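Local atomic coordinates of chitin deacetylase 1 (Bombyx mori, PDB entry 5ZNS), a protein that hydrolyses the N-acetyl groups of N-acetylglucosamine residues in chitin, a zinc-dependent step that yields chitosan and acetate. Residues A[45-50]-A[77-82]; A[132-137]-A[357-362]; A[343-348]-A[365-370]. All coordinates share one frame; numbering follows the deposited sequence.

Interaction 1 (A[45-50]-A[77-82]); sequences DDAINN and FVSHKY. With NAG (2-acetamido-2-deoxy-beta-D-glucopyranose), chain B.
The side-chain amide of Asn49 reaches the end of segment 77-82, where Asn49 ND2 donates to Tyr82 O at 2.8 Å in a nearly straight bond of 170°. The acceptor lies close to the plane of the Asn49 amide, yet the donor stands above the carbonyl plane of Tyr82. With chi1 at 57°, CG of Asn49 sits between its own backbone N and carbonyl carbon, which turns the amide across to the other segment. Beside it the methyl of Ala47 rests 3.2 Å (CB) from Lys81 O. Deeper in, Ile48 CD1 meets Val78 CG2 at 4.0 Å, the two side chains crossing almost perpendicularly. Asp45 and Phe77 run side by side with carboxylate and ring 86° apart, OD1 of Asp45 being 3.4 Å from CB of Phe77. In the second shell, Arg146 forms a salt bridge with Asp45, and Thr83 OG1 is hydrogen-bonded to Ile48 N. The two segments continue from the C-terminal ends of adjacent parallel strands, 38-44 and 75-78, in the deacetylase domain of this CE4 enzyme. These contacts, with the salt bridge to Arg146, probably help to hold the loop that carries Asp46, a zinc ligand together with His101 and His105.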
loop_
_atom_site.group_PDB
_atom_site.type_symbol
_atom_site.label_atom_id
_atom_site.label_comp_id
_atom_site.label_asym_id
_atom_site.label_seq_id
_atom_site.Cartn_x
_atom_site.Cartn_y
_atom_site.Cartn_z
ATOM N N ASP A 45 0.907 7.283 0.748
ATOM C CA ASP A 45 1.554 7.110 1.983
ATOM C C ASP A 45 1.298 8.224 2.897
ATOM O O ASP A 45 0.728 9.209 2.611
ATOM C CB ASP A 45 3.042 6.787 1.795
ATOM C CG ASP A 45 3.353 5.344 1.611
ATOM O OD1 ASP A 45 2.497 4.551 1.408
ATOM O OD2 ASP A 45 4.514 5.011 1.629
ATOM N N ASP A 46 1.722 8.026 4.140
ATOM C CA ASP A 46 1.741 9.107 5.120
ATOM C C ASP A 46 0.308 9.534 5.469
ATOM O O ASP A 46 -0.659 8.910 5.031
ATOM C CB ASP A 46 2.465 10.331 4.556
ATOM C CG ASP A 46 3.955 10.306 4.832
ATOM O OD1 ASP A 46 4.341 10.096 6.000
ATOM O OD2 ASP A 46 4.739 10.496 3.879
ATOM N N ALA A 47 0.186 10.593 6.264
ATOM C CA ALA A 47 -1.103 11.078 6.779
ATOM C C ALA A 47 -2.107 11.639 5.758
ATOM O O ALA A 47 -1.734 12.096 4.679
ATOM C CB ALA A 47 -0.870 12.091 7.894
ATOM N N ILE A 48 -3.433 11.499 6.020
ATOM C CA ILE A 48 -4.653 11.950 5.237
ATOM C C ILE A 48 -5.442 13.086 5.912
ATOM O O ILE A 48 -5.960 12.919 6.929
ATOM C CB ILE A 48 -5.747 10.851 4.998
ATOM C CG1 ILE A 48 -5.275 9.658 4.211
ATOM C CG2 ILE A 48 -6.944 11.369 4.232
ATOM C CD1 ILE A 48 -6.313 8.618 3.903
ATOM N N ASN A 49 -5.540 14.219 5.270
ATOM C CA ASN A 49 -6.174 15.409 5.788
ATOM C C ASN A 49 -6.427 16.456 4.743
ATOM O O ASN A 49 -6.445 16.174 3.634
ATOM C CB ASN A 49 -5.387 15.994 6.956
ATOM C CG ASN A 49 -3.953 16.317 6.618
ATOM O OD1 ASN A 49 -3.617 16.618 5.548
ATOM N ND2 ASN A 49 -3.139 16.214 7.549
ATOM N N ASN A 50 -6.605 17.676 5.146
ATOM C CA ASN A 50 -6.896 18.764 4.244
ATOM C C ASN A 50 -5.829 19.136 3.241
ATOM O O ASN A 50 -6.101 19.790 2.320
ATOM C CB ASN A 50 -7.417 19.983 4.963
ATOM C CG ASN A 50 -8.888 19.951 5.167
ATOM O OD1 ASN A 50 -9.582 19.170 4.607
ATOM N ND2 ASN A 50 -9.356 20.814 5.991
ATOM N N PHE A 77 -1.762 3.853 2.918
ATOM C CA PHE A 77 -0.964 3.480 4.084
ATOM C C PHE A 77 -0.905 4.711 4.985
ATOM O O PHE A 77 -0.146 5.649 4.727
ATOM C CB PHE A 77 0.419 2.998 3.657
ATOM C CG PHE A 77 0.399 1.685 2.906
ATOM C CD1 PHE A 77 0.380 0.491 3.598
ATOM C CD2 PHE A 77 0.393 1.655 1.515
ATOM C CE1 PHE A 77 0.345 -0.720 2.929
ATOM C CE2 PHE A 77 0.360 0.451 0.834
ATOM C CZ PHE A 77 0.339 -0.739 1.541
ATOM N N VAL A 78 -1.721 4.719 6.038
ATOM C CA VAL A 78 -2.007 5.925 6.805
ATOM C C VAL A 78 -1.137 5.968 8.049
ATOM O O VAL A 78 -1.030 4.976 8.783
ATOM C CB VAL A 78 -3.498 5.995 7.178
ATOM C CG1 VAL A 78 -3.807 7.303 7.883
ATOM C CG2 VAL A 78 -4.365 5.827 5.929
ATOM N N SER A 79 -0.519 7.123 8.287
ATOM C CA SER A 79 0.167 7.426 9.534
ATOM C C SER A 79 -0.712 8.330 10.387
ATOM O O SER A 79 -1.555 9.070 9.871
ATOM C CB SER A 79 1.518 8.097 9.283
ATOM O OG SER A 79 1.378 9.260 8.486
ATOM N N HIS A 80 -0.478 8.291 11.702
ATOM C CA HIS A 80 -1.450 8.840 12.641
ATOM C C HIS A 80 -1.439 10.367 12.658
ATOM O O HIS A 80 -2.489 11.002 12.510
ATOM C CB HIS A 80 -1.189 8.290 14.040
ATOM C CG HIS A 80 -2.041 8.918 15.096
ATOM N ND1 HIS A 80 -3.414 9.004 14.993
ATOM C CD2 HIS A 80 -1.715 9.497 16.276
ATOM C CE1 HIS A 80 -3.897 9.611 16.062
ATOM N NE2 HIS A 80 -2.886 9.920 16.857
ATOM N N LYS A 81 -0.264 10.972 12.827
ATOM C CA LYS A 81 -0.191 12.384 13.190
ATOM C C LYS A 81 -0.852 13.265 12.137
ATOM O O LYS A 81 -0.572 13.143 10.939
ATOM C CB LYS A 81 1.269 12.802 13.383
ATOM C CG LYS A 81 1.448 13.947 14.377
ATOM C CD LYS A 81 2.912 14.342 14.530
ATOM C CE LYS A 81 3.057 15.487 15.521
ATOM N NZ LYS A 81 4.473 15.690 15.928
ATOM N N TYR A 82 -1.741 14.150 12.594
ATOM C CA TYR A 82 -2.457 15.131 11.786
ATOM C C TYR A 82 -3.493 14.508 10.859
ATOM O O TYR A 82 -4.013 15.204 9.975
ATOM C CB TYR A 82 -1.504 15.994 10.944
ATOM C CG TYR A 82 -0.320 16.575 11.701
ATOM C CD1 TYR A 82 -0.507 17.384 12.818
ATOM C CD2 TYR A 82 0.988 16.340 11.274
ATOM C CE1 TYR A 82 0.575 17.931 13.492
ATOM C CE2 TYR A 82 2.064 16.873 11.940
ATOM C CZ TYR A 82 1.859 17.670 13.048
ATOM O OH TYR A 82 2.943 18.200 13.714
HETATM C C1 NAG B . -12.163 16.190 7.872
HETATM C C2 NAG B . -12.409 17.632 7.430
HETATM C C3 NAG B . -13.908 17.873 7.231
HETATM C C4 NAG B . -14.508 16.821 6.303
HETATM C C5 NAG B . -14.110 15.420 6.759
HETATM C C6 NAG B . -14.542 14.329 5.803
HETATM C C7 NAG B . -10.553 18.896 8.406
HETATM C C8 NAG B . -10.146 19.929 9.415
HETATM N N2 NAG B . -11.853 18.596 8.367
HETATM O O3 NAG B . -14.092 19.175 6.687
HETATM O O4 NAG B . -15.925 16.822 6.410
HETATM O O5 NAG B . -12.688 15.312 6.903
HETATM O O6 NAG B . -14.071 14.566 4.484
HETATM O O7 NAG B . -9.735 18.344 7.668
#

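Interaction 2 (A[132-137]-A[357-362]); sequences EKFSNI and LQTCLR. With NAG (2-acetamido-2-deoxy-beta-D-glucopyranose), chain C; NAG (2-acetamido-2-deoxy-beta-D-glucopyranose), chain B.
Leu361 lays its CD1 methyl against the aliphatic chain of Lys133, 3.8 Å from Lys133 CG, while the same methyl is 3.6 Å from Lys133 O. Here the end of helix 117-134, closed by a Schellman motif at Asn136, meets the end of strand 355-359, which pairs antiparallel with strand 341-345. Lys133 runs extended past the leucine, its ammonium held by Asp376 and Thr374, and its CG also covers one face of the Phe134 ring. Leu357 CD2 lies 4.2 Å from Phe134 CD1. At the edge of that ring, near its plane, stands Thr359 OG1. This hydroxyl donates to Phe134 O at 2.9 Å, in the carbonyl plane and on a lone pair, and accepts from Leu361 N in an ST turn. Its chi1 of 171° sets OG1 opposite the threonine's own backbone N, where it serves both helix terminus and turn. A valine here would probably leave Leu361 N without its acceptor and Phe134 O with one donor fewer, freeing the turn to shift. Water 1 also donates to Phe134 O and accepts from Cys360 N. ND2 of the glycosylated Asn136 is bonded to C1 of its N-acetylglucosamine, whose O7 lies 3.5 Å from Leu361 CD2.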
loop_
_atom_site.group_PDB
_atom_site.type_symbol
_atom_site.label_atom_id
_atom_site.label_comp_id
_atom_site.label_asym_id
_atom_site.label_seq_id
_atom_site.Cartn_x
_atom_site.Cartn_y
_atom_site.Cartn_z
ATOM N N GLU A 132 -9.383 1.759 13.498
ATOM C CA GLU A 132 -10.615 1.007 13.708
ATOM C C GLU A 132 -11.575 1.764 14.617
ATOM O O GLU A 132 -12.786 1.795 14.360
ATOM C CB GLU A 132 -10.292 -0.379 14.270
ATOM C CG GLU A 132 -9.794 -1.355 13.195
ATOM C CD GLU A 132 -9.475 -2.749 13.731
ATOM O OE1 GLU A 132 -9.587 -2.985 14.952
ATOM O OE2 GLU A 132 -9.099 -3.616 12.918
ATOM N N LYS A 133 -11.049 2.429 15.650
ATOM C CA LYS A 133 -11.905 3.196 16.548
ATOM C C LYS A 133 -12.377 4.494 15.898
ATOM O O LYS A 133 -13.580 4.710 15.713
ATOM C CB LYS A 133 -11.173 3.490 17.864
ATOM C CG LYS A 133 -11.960 4.427 18.784
ATOM C CD LYS A 133 -11.344 4.554 20.173
ATOM C CE LYS A 133 -12.185 5.499 21.046
ATOM N NZ LYS A 133 -11.498 5.876 22.305
ATOM N N PHE A 134 -11.447 5.382 15.552
ATOM C CA PHE A 134 -11.857 6.734 15.183
ATOM C C PHE A 134 -12.403 6.838 13.769
ATOM O O PHE A 134 -13.039 7.847 13.446
ATOM C CB PHE A 134 -10.695 7.703 15.400
ATOM C CG PHE A 134 -10.361 7.882 16.850
ATOM C CD1 PHE A 134 -11.217 8.600 17.687
ATOM C CD2 PHE A 134 -9.247 7.275 17.398
ATOM C CE1 PHE A 134 -10.939 8.732 19.036
ATOM C CE2 PHE A 134 -8.963 7.407 18.746
ATOM C CZ PHE A 134 -9.810 8.139 19.563
ATOM N N SER A 135 -12.213 5.820 12.934
ATOM C CA SER A 135 -12.885 5.752 11.645
ATOM C C SER A 135 -14.034 4.753 11.639
ATOM O O SER A 135 -14.649 4.549 10.590
ATOM C CB SER A 135 -11.888 5.399 10.534
ATOM O OG SER A 135 -11.006 6.479 10.292
ATOM N N ASN A 136 -14.346 4.142 12.782
ATOM C CA ASN A 136 -15.454 3.195 12.924
ATOM C C ASN A 136 -15.474 2.172 11.786
ATOM O O ASN A 136 -16.427 2.053 11.017
ATOM C CB ASN A 136 -16.795 3.921 13.031
ATOM C CG ASN A 136 -17.885 3.032 13.604
ATOM O OD1 ASN A 136 -17.612 2.116 14.378
ATOM N ND2 ASN A 136 -19.124 3.300 13.220
ATOM N N ILE A 137 -14.389 1.422 11.703
ATOM C CA ILE A 137 -14.224 0.357 10.726
ATOM C C ILE A 137 -14.232 -0.949 11.509
ATOM O O ILE A 137 -13.325 -1.213 12.305
ATOM C CB ILE A 137 -12.937 0.538 9.910
ATOM C CG1 ILE A 137 -13.041 1.801 9.039
ATOM C CG2 ILE A 137 -12.639 -0.714 9.076
ATOM C CD1 ILE A 137 -11.704 2.281 8.481
ATOM N N LEU A 357 -7.769 16.301 15.832
ATOM C CA LEU A 357 -8.185 14.993 15.349
ATOM C C LEU A 357 -9.668 15.091 15.039
ATOM O O LEU A 357 -10.471 15.339 15.943
ATOM C CB LEU A 357 -7.915 13.903 16.389
ATOM C CG LEU A 357 -8.038 12.427 15.984
ATOM C CD1 LEU A 357 -7.268 11.559 16.967
ATOM C CD2 LEU A 357 -9.491 11.952 15.885
ATOM N N GLN A 358 -10.026 14.913 13.773
ATOM C CA GLN A 358 -11.413 14.962 13.339
ATOM C C GLN A 358 -11.971 13.545 13.258
ATOM O O GLN A 358 -11.324 12.644 12.712
ATOM C CB GLN A 358 -11.540 15.678 11.990
ATOM C CG GLN A 358 -11.033 17.123 11.989
ATOM C CD GLN A 358 -9.526 17.224 11.758
ATOM O OE1 GLN A 358 -8.898 16.307 11.216
ATOM N NE2 GLN A 358 -8.942 18.334 12.179
ATOM N N THR A 359 -13.173 13.357 13.795
ATOM C CA THR A 359 -13.789 12.041 13.843
ATOM C C THR A 359 -15.285 12.215 14.062
ATOM O O THR A 359 -15.731 13.216 14.631
ATOM C CB THR A 359 -13.184 11.168 14.956
ATOM O OG1 THR A 359 -13.956 9.973 15.110
ATOM C CG2 THR A 359 -13.166 11.912 16.277
ATOM N N CYS A 360 -16.051 11.228 13.594
ATOM C CA CYS A 360 -17.481 11.188 13.854
ATOM C C CYS A 360 -17.795 10.711 15.265
ATOM O O CYS A 360 -18.938 10.874 15.713
ATOM C CB CYS A 360 -18.190 10.288 12.828
ATOM S SG CYS A 360 -18.183 10.937 11.122
ATOM N N LEU A 361 -16.821 10.137 15.968
ATOM C CA LEU A 361 -17.004 9.761 17.364
ATOM C C LEU A 361 -16.917 10.994 18.255
ATOM O O LEU A 361 -16.433 12.049 17.845
ATOM C CB LEU A 361 -15.932 8.775 17.834
ATOM C CG LEU A 361 -15.677 7.376 17.278
ATOM C CD1 LEU A 361 -15.197 6.470 18.411
ATOM C CD2 LEU A 361 -16.882 6.780 16.585
ATOM N N ARG A 362 -17.367 10.841 19.497
ATOM C CA ARG A 362 -17.087 11.856 20.500
ATOM C C ARG A 362 -15.579 11.958 20.714
ATOM O O ARG A 362 -14.842 10.980 20.561
ATOM C CB ARG A 362 -17.776 11.512 21.822
ATOM C CG ARG A 362 -17.081 10.370 22.534
ATOM C CD ARG A 362 -17.535 10.123 23.957
ATOM N NE ARG A 362 -16.964 8.860 24.424
ATOM C CZ ARG A 362 -15.888 8.755 25.200
ATOM N NH1 ARG A 362 -15.254 9.843 25.622
ATOM N NH2 ARG A 362 -15.441 7.556 25.549
HETATM C C1 NAG C . -20.286 2.569 13.652
HETATM C C2 NAG C . -21.018 3.334 14.777
HETATM C C3 NAG C . -22.436 2.781 15.009
HETATM C C4 NAG C . -23.187 2.559 13.703
HETATM C C5 NAG C . -22.320 1.766 12.738
HETATM C C6 NAG C . -22.958 1.585 11.382
HETATM C C7 NAG C . -19.880 4.341 16.721
HETATM C C8 NAG C . -19.087 4.063 17.964
HETATM N N2 NAG C . -20.245 3.268 16.010
HETATM O O3 NAG C . -23.165 3.710 15.805
HETATM O O4 NAG C . -24.389 1.835 13.944
HETATM O O5 NAG C . -21.105 2.486 12.523
HETATM O O6 NAG C . -23.237 2.840 10.779
HETATM O O7 NAG C . -20.173 5.482 16.377
HETATM C C1 NAG B . -12.163 16.190 7.872
HETATM C C2 NAG B . -12.409 17.632 7.430
HETATM C C3 NAG B . -13.908 17.873 7.231
HETATM C C4 NAG B . -14.508 16.821 6.303
HETATM C C5 NAG B . -14.110 15.420 6.759
HETATM C C6 NAG B . -14.542 14.329 5.803
HETATM C C7 NAG B . -10.553 18.896 8.406
HETATM C C8 NAG B . -10.146 19.929 9.415
HETATM N N2 NAG B . -11.853 18.596 8.367
HETATM O O3 NAG B . -14.092 19.175 6.687
HETATM O O4 NAG B . -15.925 16.822 6.410
HETATM O O5 NAG B . -12.688 15.312 6.903
HETATM O O6 NAG B . -14.071 14.566 4.484
HETATM O O7 NAG B . -9.735 18.344 7.668
HETATM O O HOH W 1 -14.841 9.119 11.914
#

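Interaction 3 (A[343-348]-A[365-370]); sequences CKLTSK and VNYPWL
Leu345 and Tyr367 cross at about a right angle, the leucine CB resting 3.9 Å from the tyrosine CB. The pair joins the end of strand 341-345, one arm of a beta hairpin with strand 355-359, to the irregular segment 365-370 that follows the hairpin. Leu345 CD1 reaches 4.1 Å from Tyr367 CD1 and also approaches CD of Pro368, so that one methyl spans the junction between tyrosine and proline. With CG of Tyr367 lying opposite its backbone N (chi1 -170°), the ring is carried off past Leu345 to pack against Ile355 and Leu357. The CB of Tyr367 also meets CB of Ser347 at 3.8 Å; Leu345 and Ser347 thus both border the same tyrosine. Between them the backbone is tied directly: Tyr367 N donates to Thr346 O at 2.8 Å with an angle of 168°, coming from above the carbonyl plane and not along a lone pair. Asn366 CB packs against the same oxygen. Cys343 adds a covalent tie through its disulfide to Cys363, just ahead of the second segment. Two waters bridge the segments. Water 2 donates to Val365 O and is held weakly by Thr346 N, while water 3 donates to Tyr367 O at 2.8 Å and is hydrogen-bonded to Ser347 OG at 2.7 Å; the same hydroxyl is hydrogen-bonded to Glu349 N.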
loop_
_atom_site.group_PDB
_atom_site.type_symbol
_atom_site.label_atom_id
_atom_site.label_comp_id
_atom_site.label_asym_id
_atom_site.label_seq_id
_atom_site.Cartn_x
_atom_site.Cartn_y
_atom_site.Cartn_z
ATOM N N CYS A 343 -11.614 17.611 17.377
ATOM C CA CYS A 343 -11.096 17.438 18.726
ATOM C C CYS A 343 -9.729 18.091 18.834
ATOM O O CYS A 343 -8.790 17.683 18.147
ATOM C CB CYS A 343 -11.003 15.950 19.049
ATOM S SG CYS A 343 -12.544 15.103 18.663
ATOM N N LYS A 344 -9.611 19.090 19.699
ATOM C CA LYS A 344 -8.329 19.741 19.952
ATOM C C LYS A 344 -7.684 19.035 21.139
ATOM O O LYS A 344 -8.140 19.178 22.278
ATOM C CB LYS A 344 -8.517 21.236 20.207
ATOM C CG LYS A 344 -7.275 22.070 19.973
ATOM C CD LYS A 344 -7.567 23.566 19.871
ATOM C CE LYS A 344 -6.383 24.300 19.249
ATOM N NZ LYS A 344 -6.159 23.932 17.821
ATOM N N LEU A 345 -6.636 18.254 20.872
ATOM C CA LEU A 345 -6.162 17.259 21.822
ATOM C C LEU A 345 -4.688 17.451 22.133
ATOM O O LEU A 345 -3.940 18.099 21.400
ATOM C CB LEU A 345 -6.384 15.837 21.301
ATOM C CG LEU A 345 -7.837 15.436 21.035
ATOM C CD1 LEU A 345 -7.918 14.085 20.309
ATOM C CD2 LEU A 345 -8.622 15.398 22.335
ATOM N N THR A 346 -4.280 16.809 23.218
ATOM C CA THR A 346 -2.994 17.029 23.839
ATOM C C THR A 346 -2.537 15.694 24.411
ATOM O O THR A 346 -3.358 14.819 24.692
ATOM C CB THR A 346 -3.141 18.113 24.915
ATOM O OG1 THR A 346 -1.890 18.759 25.139
ATOM C CG2 THR A 346 -3.653 17.524 26.192
ATOM N N SER A 347 -1.228 15.525 24.571
ATOM C CA SER A 347 -0.740 14.284 25.162
ATOM C C SER A 347 0.670 14.470 25.700
ATOM O O SER A 347 1.518 15.078 25.041
ATOM C CB SER A 347 -0.745 13.128 24.155
ATOM O OG SER A 347 0.019 12.032 24.652
ATOM N N LYS A 348 0.915 13.924 26.897
ATOM C CA LYS A 348 2.264 13.902 27.460
ATOM C C LYS A 348 3.262 13.223 26.527
ATOM O O LYS A 348 4.467 13.475 26.633
ATOM C CB LYS A 348 2.261 13.172 28.820
ATOM C CG LYS A 348 2.089 11.649 28.678
ATOM C CD LYS A 348 1.629 10.960 29.965
ATOM C CE LYS A 348 2.304 11.523 31.195
ATOM N NZ LYS A 348 2.195 10.559 32.325
ATOM N N VAL A 365 -10.319 11.526 25.448
ATOM C CA VAL A 365 -9.840 12.311 26.574
ATOM C C VAL A 365 -8.472 12.941 26.291
ATOM O O VAL A 365 -8.210 14.080 26.698
ATOM C CB VAL A 365 -9.833 11.397 27.809
ATOM C CG1 VAL A 365 -8.795 11.827 28.763
ATOM C CG2 VAL A 365 -11.232 11.378 28.458
ATOM N N ASN A 366 -7.570 12.230 25.608
ATOM C CA ASN A 366 -6.297 12.827 25.221
ATOM C C ASN A 366 -5.902 12.308 23.838
ATOM O O ASN A 366 -6.614 11.505 23.222
ATOM C CB ASN A 366 -5.233 12.601 26.311
ATOM C CG ASN A 366 -4.648 11.208 26.287
ATOM O OD1 ASN A 366 -5.331 10.243 25.946
ATOM N ND2 ASN A 366 -3.373 11.091 26.656
ATOM N N TYR A 367 -4.788 12.826 23.310
ATOM C CA TYR A 367 -4.402 12.505 21.936
ATOM C C TYR A 367 -3.865 11.080 21.869
ATOM O O TYR A 367 -2.961 10.727 22.632
ATOM C CB TYR A 367 -3.344 13.477 21.415
ATOM C CG TYR A 367 -3.079 13.339 19.925
ATOM C CD1 TYR A 367 -4.102 13.538 19.004
ATOM C CD2 TYR A 367 -1.811 13.016 19.437
ATOM C CE1 TYR A 367 -3.889 13.416 17.655
ATOM C CE2 TYR A 367 -1.584 12.891 18.054
ATOM C CZ TYR A 367 -2.633 13.092 17.178
ATOM O OH TYR A 367 -2.465 12.978 15.814
ATOM N N PRO A 368 -4.396 10.241 20.986
ATOM C CA PRO A 368 -3.857 8.887 20.835
ATOM C C PRO A 368 -2.402 8.919 20.389
ATOM O O PRO A 368 -2.014 9.728 19.543
ATOM C CB PRO A 368 -4.762 8.265 19.763
ATOM C CG PRO A 368 -6.020 9.095 19.796
ATOM C CD PRO A 368 -5.577 10.474 20.136
ATOM N N TRP A 369 -1.595 8.046 20.993
ATOM C CA TRP A 369 -0.189 7.870 20.639
ATOM C C TRP A 369 0.231 6.464 21.054
ATOM O O TRP A 369 -0.605 5.643 21.439
ATOM C CB TRP A 369 0.693 8.945 21.290
ATOM C CG TRP A 369 1.966 9.231 20.550
ATOM C CD1 TRP A 369 3.239 8.928 20.959
ATOM C CD2 TRP A 369 2.097 9.888 19.280
ATOM N NE1 TRP A 369 4.146 9.345 20.017
ATOM C CE2 TRP A 369 3.475 9.943 18.982
ATOM C CE3 TRP A 369 1.185 10.433 18.367
ATOM C CZ2 TRP A 369 3.965 10.516 17.808
ATOM C CZ3 TRP A 369 1.672 11.003 17.207
ATOM C CH2 TRP A 369 3.049 11.039 16.933
ATOM N N LEU A 370 1.547 6.210 21.015
ATOM C CA LEU A 370 2.094 4.856 21.149
ATOM C C LEU A 370 1.531 4.103 22.351
ATOM O O LEU A 370 1.099 2.951 22.228
ATOM C CB LEU A 370 3.619 4.915 21.268
ATOM C CG LEU A 370 4.493 4.908 20.022
ATOM C CD1 LEU A 370 5.929 4.819 20.482
ATOM C CD2 LEU A 370 4.138 3.747 19.105
HETATM O O HOH W 2 -6.591 16.416 25.356
HETATM O O HOH W 3 -1.231 9.598 24.499
#

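In the fold
The three contacts form a continuous path from the zinc site to the hairpin 341-359, their centres 14 to 16 Å apart. His80, in the loop of interaction 1, is the hub: its ring stacks on Tyr367 of interaction 3, its NE2 makes a weak hydrogen bond to Pro368 O, and its CE1 lies 4.0 Å from Leu357 CD1 of interaction 2. Interactions 2 and 3 share the hairpin, where Leu357 N lies 2.9 Å from Cys343 O, and Pro368 CG packs 3.6 Å from Phe134 CE2. Asp46 of interaction 1 reaches the zinc ion, whereas the side chain of Tyr367 lies about 11 Å from that of the zinc ligand His105. One N-acetylglucosamine lies against both Asn50 of interaction 1 and Gln358 of interaction 2.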